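Local coordinates for muramidase (Sodiomyces alcalophilus, PDB 6ZM8), which probably cleaves the glycan backbone of bacterial peptidoglycan, acting as a muramidase (lysozyme) of glycoside hydrolase family 25, at residues 75-80 and 126-131; 53-58 and 200-205. All blocks are in the same frame, centred on the assembly; numbering follows the deposited sequence.

Contact 1 (75-80 and 126-131)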
loop_
_atom_site.group_PDB
_atom_site.type_symbol
_atom_site.label_atom_id
_atom_site.label_comp_id
_atom_site.label_asym_id
_atom_site.label_seq_id
_atom_site.Cartn_x
_atom_site.Cartn_y
_atom_site.Cartn_z
ATOM N N TYR A 75 5.605 -14.118 -1.750
ATOM C CA TYR A 75 5.621 -14.144 -0.281
ATOM C C TYR A 75 4.468 -13.306 0.276
ATOM O O TYR A 75 3.748 -13.728 1.183
ATOM C CB TYR A 75 6.972 -13.634 0.209
ATOM C CG TYR A 75 7.153 -13.730 1.699
ATOM C CD1 TYR A 75 7.249 -14.942 2.328
ATOM C CD2 TYR A 75 7.260 -12.598 2.488
ATOM C CE1 TYR A 75 7.467 -15.049 3.707
ATOM C CE2 TYR A 75 7.468 -12.671 3.855
ATOM C CZ TYR A 75 7.598 -13.895 4.460
ATOM O OH TYR A 75 7.857 -13.937 5.799
ATOM N N PHE A 76 4.300 -12.100 -0.259
ATOM C CA PHE A 76 3.205 -11.224 0.164
ATOM C C PHE A 76 1.843 -11.874 -0.074
ATOM O O PHE A 76 0.999 -11.927 0.836
ATOM C CB PHE A 76 3.337 -9.912 -0.609
ATOM C CG PHE A 76 2.221 -8.940 -0.390
ATOM C CD1 PHE A 76 1.816 -8.538 0.887
ATOM C CD2 PHE A 76 1.612 -8.327 -1.495
ATOM C CE1 PHE A 76 0.851 -7.554 1.042
ATOM C CE2 PHE A 76 0.654 -7.335 -1.326
ATOM C CZ PHE A 76 0.277 -6.942 -0.054
ATOM N N ALA A 77 1.602 -12.372 -1.300
ATOM C CA ALA A 77 0.290 -12.925 -1.636
ATOM C C ALA A 77 -0.049 -14.149 -0.789
ATOM O O ALA A 77 -1.220 -14.431 -0.586
ATOM C CB ALA A 77 0.208 -13.239 -3.103
ATOM N N SER A 78 0.970 -14.885 -0.328
ATOM C CA SER A 78 0.777 -16.084 0.495
ATOM C C SER A 78 0.628 -15.772 1.979
ATOM O O SER A 78 0.307 -16.697 2.732
ATOM C CB SER A 78 2.001 -17.056 0.306
ATOM O OG SER A 78 2.028 -17.598 -0.963
ATOM N N ASN A 79 0.917 -14.556 2.399
ATOM C CA ASN A 79 1.053 -14.233 3.822
ATOM C C ASN A 79 0.320 -12.937 4.177
ATOM O O ASN A 79 0.781 -12.187 5.043
ATOM C CB ASN A 79 2.532 -14.168 4.229
ATOM C CG ASN A 79 3.177 -15.534 4.165
ATOM O OD1 ASN A 79 2.908 -16.392 5.027
ATOM N ND2 ASN A 79 3.964 -15.764 3.176
ATOM N N GLY A 80 -0.828 -12.724 3.554
ATOM C CA GLY A 80 -1.715 -11.635 3.944
ATOM C C GLY A 80 -2.194 -10.774 2.806
ATOM O O GLY A 80 -3.210 -10.089 2.956
ATOM N N GLY A 126 -0.703 -11.845 -11.599
ATOM C CA GLY A 126 -0.870 -13.217 -12.037
ATOM C C GLY A 126 -1.380 -14.128 -10.941
ATOM O O GLY A 126 -2.093 -15.103 -11.205
ATOM N N ILE A 127 -0.988 -13.854 -9.693
ATOM C CA ILE A 127 -1.423 -14.677 -8.573
ATOM C C ILE A 127 -2.872 -14.336 -8.191
ATOM O O ILE A 127 -3.699 -15.210 -8.017
ATOM C CB ILE A 127 -0.490 -14.527 -7.356
ATOM C CG1 ILE A 127 0.903 -15.054 -7.695
ATOM C CG2 ILE A 127 -1.058 -15.245 -6.157
ATOM C CD1 ILE A 127 1.964 -14.648 -6.719
ATOM N N THR A 128 -3.130 -13.041 -7.979
ATOM C CA THR A 128 -4.349 -12.612 -7.318
ATOM C C THR A 128 -5.463 -12.167 -8.256
ATOM O O THR A 128 -6.616 -12.073 -7.787
ATOM C CB THR A 128 -4.082 -11.444 -6.340
ATOM O OG1 THR A 128 -3.795 -10.254 -7.085
ATOM C CG2 THR A 128 -3.023 -11.750 -5.318
ATOM N N SER A 129 -5.126 -11.809 -9.490
ATOM C CA SER A 129 -5.970 -11.142 -10.479
ATOM C C SER A 129 -5.937 -9.619 -10.378
ATOM O O SER A 129 -6.549 -8.962 -11.240
ATOM C CB SER A 129 -7.437 -11.613 -10.499
ATOM O OG SER A 129 -8.252 -10.950 -9.550
ATOM N N ARG A 130 -5.271 -9.059 -9.372
ATOM C CA ARG A 130 -5.301 -7.624 -9.156
ATOM C C ARG A 130 -3.939 -6.985 -9.399
ATOM O O ARG A 130 -2.898 -7.518 -9.003
ATOM C CB ARG A 130 -5.662 -7.302 -7.698
ATOM C CG ARG A 130 -7.064 -7.781 -7.292
ATOM C CD ARG A 130 -8.148 -7.188 -8.200
ATOM N NE ARG A 130 -8.103 -5.736 -8.266
ATOM C CZ ARG A 130 -8.728 -4.896 -7.437
ATOM N NH1 ARG A 130 -9.568 -5.383 -6.507
ATOM N NH2 ARG A 130 -8.585 -3.579 -7.569
ATOM N N TRP A 131 -3.972 -5.801 -10.023
ATOM C CA TRP A 131 -2.795 -4.947 -10.006
ATOM C C TRP A 131 -2.686 -4.339 -8.599
ATOM O O TRP A 131 -3.669 -3.862 -8.047
ATOM C CB TRP A 131 -2.892 -3.827 -11.045
ATOM C CG TRP A 131 -2.978 -4.352 -12.443
ATOM C CD1 TRP A 131 -4.067 -4.326 -13.259
ATOM C CD2 TRP A 131 -1.966 -5.039 -13.179
ATOM N NE1 TRP A 131 -3.792 -4.947 -14.448
ATOM C CE2 TRP A 131 -2.510 -5.397 -14.425
ATOM C CE3 TRP A 131 -0.657 -5.411 -12.901
ATOM C CZ2 TRP A 131 -1.785 -6.108 -15.386
ATOM C CZ3 TRP A 131 0.052 -6.111 -13.863
ATOM C CH2 TRP A 131 -0.500 -6.460 -15.091
#
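Two successive helices of the outer layer of the GH25 β/α barrel, 69-78 and 110-128, meet at their C-terminal ends, where Ala77 faces Ile127 and Thr128. Strand 93-95 lies between the two helices in the sequence, and the contact joins them at the protein surface. It is small, burying 91 Å² in all, and it is made by methyl groups. Ala77 CB points at the other helix and comes to 3.9 Å from Ile127 CG2, with Thr128 CG2 a looser neighbour of the same methyl at 4.2 Å. Alanine suits this place: with the CA atoms of Ala77 and Thr128 7.3 Å apart, its one methyl is enough to meet those of Ile127 and Thr128. On Ile127 the short branch, CG2, makes the closest approach. Thr128 splits its side chain between two tasks. Its chi1 of 71° holds OG1 between the backbone N and the carbonyl carbon, and CG2 is thereby turned to Ala77. OG1 bonds back to Tyr124 O in the preceding helical turn, and it also accepts from the backbone of Arg130, forming an ST turn where the helix ends. With an alanine here, Arg130 N would probably be left without its side-chain acceptor and Ala77 CB without one of its two methyl neighbours. Just beyond, Ser129 leaves helical geometry with a positive phi of 88°, and its OG donates to Thr128 O at 2.7 Å. The ST-turn bond, Arg130 N to Thr128 OG1, measures 3.0 Å with an N-H...O angle of 160°.

Contact 2 (53-58 and 200-205)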
loop_
_atom_site.group_PDB
_atom_site.type_symbol
_atom_site.label_atom_id
_atom_site.label_comp_id
_atom_site.label_asym_id
_atom_site.label_seq_id
_atom_site.Cartn_x
_atom_site.Cartn_y
_atom_site.Cartn_z
ATOM N N GLY A 53 -16.566 -3.807 10.199
ATOM C CA GLY A 53 -17.170 -3.157 9.040
ATOM C C GLY A 53 -16.193 -2.434 8.137
ATOM O O GLY A 53 -16.649 -1.687 7.267
ATOM N N PHE A 54 -14.904 -2.641 8.297
ATOM C CA PHE A 54 -13.928 -2.000 7.418
ATOM C C PHE A 54 -13.776 -2.718 6.082
ATOM O O PHE A 54 -13.820 -3.930 5.968
ATOM C CB PHE A 54 -12.556 -1.944 8.095
ATOM C CG PHE A 54 -12.445 -0.758 8.996
ATOM C CD1 PHE A 54 -12.984 -0.761 10.275
ATOM C CD2 PHE A 54 -11.900 0.433 8.530
ATOM C CE1 PHE A 54 -13.016 0.404 11.040
ATOM C CE2 PHE A 54 -11.937 1.588 9.290
ATOM C CZ PHE A 54 -12.509 1.570 10.542
ATOM N N ILE A 55 -13.479 -1.878 5.088
ATOM C CA ILE A 55 -12.802 -2.282 3.862
ATOM C C ILE A 55 -11.294 -2.290 4.215
ATOM O O ILE A 55 -10.821 -1.357 4.873
ATOM C CB ILE A 55 -13.162 -1.314 2.726
ATOM C CG1 ILE A 55 -14.657 -1.451 2.395
ATOM C CG2 ILE A 55 -12.295 -1.534 1.518
ATOM C CD1 ILE A 55 -15.218 -0.426 1.446
ATOM N N ARG A 56 -10.581 -3.347 3.870
ATOM C CA ARG A 56 -9.202 -3.476 4.351
ATOM C C ARG A 56 -8.330 -4.093 3.290
ATOM O O ARG A 56 -8.784 -4.889 2.460
ATOM C CB ARG A 56 -9.101 -4.236 5.683
ATOM C CG ARG A 56 -9.463 -5.712 5.633
ATOM C CD ARG A 56 -10.967 -5.988 5.709
ATOM N NE ARG A 56 -11.263 -7.408 5.794
ATOM C CZ ARG A 56 -11.282 -8.255 4.764
ATOM N NH1 ARG A 56 -11.136 -7.808 3.523
ATOM N NH2 ARG A 56 -11.461 -9.537 4.979
ATOM N N GLY A 57 -7.050 -3.757 3.361
ATOM C CA GLY A 57 -6.039 -4.380 2.542
ATOM C C GLY A 57 -4.752 -4.543 3.328
ATOM O O GLY A 57 -4.611 -4.033 4.443
ATOM N N ALA A 58 -3.812 -5.223 2.683
ATOM C CA ALA A 58 -2.501 -5.478 3.237
ATOM C C ALA A 58 -1.445 -4.731 2.443
ATOM O O ALA A 58 -1.656 -4.427 1.249
ATOM C CB ALA A 58 -2.204 -6.966 3.173
ATOM N N ARG A 200 -17.056 4.244 -5.543
ATOM C CA ARG A 200 -15.737 4.075 -6.152
ATOM C C ARG A 200 -14.799 3.284 -5.258
ATOM O O ARG A 200 -13.972 2.525 -5.754
ATOM C CB ARG A 200 -15.148 5.432 -6.495
ATOM C CG ARG A 200 -15.782 6.071 -7.709
ATOM C CD ARG A 200 -15.599 5.285 -9.018
ATOM N NE ARG A 200 -14.187 5.211 -9.452
ATOM C CZ ARG A 200 -13.668 5.976 -10.424
ATOM N NH1 ARG A 200 -14.471 6.825 -11.046
ATOM N NH2 ARG A 200 -12.381 5.897 -10.784
ATOM N N LEU A 201 -14.921 3.444 -3.932
ATOM C CA LEU A 201 -14.108 2.627 -3.019
ATOM C C LEU A 201 -14.509 1.148 -3.147
ATOM O O LEU A 201 -13.648 0.264 -3.187
ATOM C CB LEU A 201 -14.248 3.156 -1.583
ATOM C CG LEU A 201 -13.419 2.431 -0.533
ATOM C CD1 LEU A 201 -11.920 2.449 -0.866
ATOM C CD2 LEU A 201 -13.676 3.064 0.826
ATOM N N ARG A 202 -15.814 0.906 -3.200
ATOM C CA ARG A 202 -16.286 -0.458 -3.403
ATOM C C ARG A 202 -15.787 -1.001 -4.749
ATOM O O ARG A 202 -15.400 -2.182 -4.826
ATOM C CB ARG A 202 -17.801 -0.487 -3.334
ATOM C CG ARG A 202 -18.433 -1.813 -3.608
ATOM C CD ARG A 202 -18.356 -2.634 -2.337
ATOM N NE ARG A 202 -19.286 -2.106 -1.329
ATOM C CZ ARG A 202 -19.115 -2.133 0.000
ATOM N NH1 ARG A 202 -18.162 -2.857 0.560
ATOM N NH2 ARG A 202 -20.028 -1.561 0.780
ATOM N N ALA A 203 -15.800 -0.174 -5.801
ATOM C CA ALA A 203 -15.315 -0.632 -7.113
ATOM C C ALA A 203 -13.837 -0.993 -7.064
ATOM O O ALA A 203 -13.410 -1.954 -7.700
ATOM C CB ALA A 203 -15.582 0.415 -8.168
ATOM N N LEU A 204 -13.043 -0.232 -6.305
ATOM C CA LEU A 204 -11.619 -0.570 -6.150
ATOM C C LEU A 204 -11.479 -1.895 -5.434
ATOM O O LEU A 204 -10.689 -2.760 -5.833
ATOM C CB LEU A 204 -10.906 0.556 -5.393
ATOM C CG LEU A 204 -9.435 0.265 -5.075
ATOM C CD1 LEU A 204 -8.610 0.140 -6.362
ATOM C CD2 LEU A 204 -8.880 1.370 -4.204
ATOM N N ALA A 205 -12.261 -2.110 -4.366
ATOM C CA ALA A 205 -12.233 -3.398 -3.689
ATOM C C ALA A 205 -12.653 -4.536 -4.638
ATOM O O ALA A 205 -12.052 -5.614 -4.618
ATOM C CB ALA A 205 -13.121 -3.363 -2.454
#
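Apolar packing carries most of this contact, and Ile55 is at its centre. Its long branch meets Leu201 tip to tip: CD1 of Ile55 lies 3.9 Å from CD2 of Leu201 and equally close to its CG. A chi1 of -66° sets CG1 beside the backbone N and CG2 anti to it, so that CD1 reaches Leu201 and CG2 faces the next turn of the helix, where Ala205 CB is a looser neighbour of Ile55 CG2 at 4.5 Å. The forked Ile55 thus meets residues four apart on one helix face, a long leucine and a small alanine where the backbones come nearest. A charged side chain adds a van der Waals contact at the margin: Arg202 bends at chi2 and chi3, bringing its guanidinium obliquely to the same methyl, with NH1 3.9 Å from Ile55 CD1; NH1 is hydrogen-bonded to Gly87 O. Arg202 was modelled in two conformers, so this approach is less certain. No hydrogen bond joins the segments; the backbone of Ile55 is instead bonded to Val27 of the parallel strand 26-33 and to Arg25 just before it. The axes of 55-58 and 200-205 lie 10.0 Å apart and cross at 41°. The side chain of Arg56 packs against helix 42-51, whereas that of Ile55 packs on helix 198-206, an arrangement consistent with a C-terminal helix closing the N-terminal end of a β/α barrel.

In the fold
Contact 1 belongs to the surface and contact 2 to the interior: the first joins two outer helices, the second a barrel strand and the C-terminal helix. They share no element, but strand 55-61 and helix 69-78 are consecutive in the chain, and contact 1 is nested within the loop that contact 2 closes. Both rest mainly on apolar groups, contact 2 with an arginine at its margin, and neither has a hydrogen bond across its segments. At contact 1 the polar bonds shape a helix end, whereas at contact 2 larger side chains bury about twice the area. Their centres are about 16 Å apart, yet Arg130 NH2 bonds directly to Leu204 O at 2.8 Å.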